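PDB 6QE6: tRNA (Adenine(22)-N(1))-methyltransferase from Mycoplasma capricolum subsp. capricolum, which probably methylates N1 of adenine 22 in tRNA and is held here with the cofactor product S-adenosyl-L-homocysteine. Local coordinates for residues A[231-234]-A[235-239]. Numbering follows the deposited sequence.
Sequences QNRI and NKIRK
Asn235 sits one helical turn after Gln231 and is joined to it through the backbone. Asn235 N gives a weak hydrogen bond to Gln231 O, at 3.3 Å. The side chain of Asn235 folds back over the same carbonyl. With chi1 at -67°, CG swings away from the residue's own carbonyl carbon and back along the helix, to within 3.4 Å of Gln231 O. The amide nitrogen ND2 is also close to Gln231 O, but the angle is too poor for a bond. Ile234 O takes the last of the four bonds of this kind, from Arg238 N at 2.9 Å, with the donor tilted 16° from the carbonyl plane. Between these two links, Ile237 N bonds to Arg233 O and Lys236 N to Asn232 O, so four successive i to i+4 bonds form regular alpha helix. This is part of the long C-terminal helix 225-244, which packs against helices 185-190 and 200-217, away from the cofactor pocket. Ile234 touches Leu213 of helix 200-217 and Arg233 touches Phe190 of helix 185-190. Ile237 reaches both helices, at Phe190 and Ile210. Arg233 bends at chi2 (-69°) and lies obliquely across the Ile237 side chain. The methyl CD1 of Ile237 is 3.5 Å from Arg233 CD and equally near Arg233 NE. Beyond this van der Waals contact the guanidinium forms a salt bridge with Glu189 through NH2. Lys236 NZ makes a weak, long ion pair with the same Glu189 carboxylate. That shared negative charge probably eases the nearness of the two positive groups, with Arg233 NH2 5.9 Å from Lys236 NZ.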
# COMPACT_ATOMS: atom_id res chain seq x y z
N GLN A 231 9.18 -3.51 -25.71
CA GLN A 231 8.79 -2.46 -26.66
C GLN A 231 7.37 -1.97 -26.39
O GLN A 231 7.07 -0.78 -26.54
CB GLN A 231 8.92 -3.00 -28.09
CG GLN A 231 8.55 -2.00 -29.19
CD GLN A 231 9.72 -1.10 -29.59
OE1 GLN A 231 10.02 -0.10 -28.90
NE2 GLN A 231 10.40 -1.44 -30.70
N ASN A 232 6.47 -2.89 -26.00
CA ASN A 232 5.10 -2.49 -25.72
C ASN A 232 4.98 -1.78 -24.38
O ASN A 232 4.23 -0.80 -24.25
CB ASN A 232 4.16 -3.70 -25.77
CG ASN A 232 3.43 -3.81 -27.10
OD1 ASN A 232 3.48 -4.84 -27.78
ND2 ASN A 232 2.75 -2.71 -27.49
N ARG A 233 5.71 -2.26 -23.36
CA ARG A 233 5.75 -1.55 -22.09
C ARG A 233 6.13 -0.08 -22.30
O ARG A 233 5.42 0.82 -21.84
CB ARG A 233 6.73 -2.26 -21.15
CG ARG A 233 6.32 -2.30 -19.67
CD ARG A 233 6.39 -0.91 -19.08
NE ARG A 233 6.69 -0.80 -17.64
CZ ARG A 233 5.80 -0.95 -16.65
NH1 ARG A 233 6.18 -0.79 -15.39
NH2 ARG A 233 4.53 -1.28 -16.92
N ILE A 234 7.21 0.17 -23.06
CA ILE A 234 7.67 1.54 -23.30
C ILE A 234 6.56 2.39 -23.89
O ILE A 234 6.31 3.52 -23.44
CB ILE A 234 8.90 1.57 -24.21
CG1 ILE A 234 10.17 1.22 -23.44
CG2 ILE A 234 9.06 2.95 -24.85
CD1 ILE A 234 11.28 0.75 -24.32
N ASN A 235 5.89 1.87 -24.93
CA ASN A 235 4.82 2.63 -25.57
C ASN A 235 3.64 2.86 -24.64
O ASN A 235 3.00 3.91 -24.71
CB ASN A 235 4.34 1.91 -26.83
CG ASN A 235 5.39 1.88 -27.92
OD1 ASN A 235 6.32 2.70 -27.93
ND2 ASN A 235 5.25 0.94 -28.85
N LYS A 236 3.33 1.89 -23.78
CA LYS A 236 2.27 2.10 -22.81
C LYS A 236 2.63 3.24 -21.87
O LYS A 236 1.81 4.13 -21.62
CB LYS A 236 1.96 0.80 -22.06
CG LYS A 236 0.76 0.07 -22.65
CD LYS A 236 0.83 -1.46 -22.53
CE LYS A 236 1.06 -1.92 -21.10
NZ LYS A 236 0.83 -3.39 -20.95
N ILE A 237 3.88 3.25 -21.38
CA ILE A 237 4.33 4.30 -20.47
C ILE A 237 4.25 5.66 -21.16
O ILE A 237 3.77 6.65 -20.57
CB ILE A 237 5.77 4.03 -19.99
CG1 ILE A 237 5.88 2.71 -19.22
CG2 ILE A 237 6.27 5.18 -19.13
CD1 ILE A 237 7.28 2.42 -18.74
N ARG A 238 4.74 5.74 -22.39
CA ARG A 238 4.74 7.00 -23.11
C ARG A 238 3.33 7.51 -23.32
O ARG A 238 3.07 8.71 -23.21
CB ARG A 238 5.46 6.82 -24.46
CG ARG A 238 5.33 8.03 -25.37
CD ARG A 238 5.95 9.23 -24.70
NE ARG A 238 7.36 8.98 -24.43
CZ ARG A 238 8.05 9.58 -23.46
NH1 ARG A 238 7.44 10.45 -22.65
NH2 ARG A 238 9.33 9.29 -23.29
N LYS A 239 2.39 6.61 -23.62
CA LYS A 239 1.00 7.03 -23.71
C LYS A 239 0.53 7.58 -22.37
O LYS A 239 -0.02 8.69 -22.30
CB LYS A 239 0.11 5.86 -24.17
CG LYS A 239 0.30 5.53 -25.65
CD LYS A 239 -0.68 4.49 -26.18
CE LYS A 239 -0.04 3.61 -27.26
NZ LYS A 239 -0.79 2.34 -27.53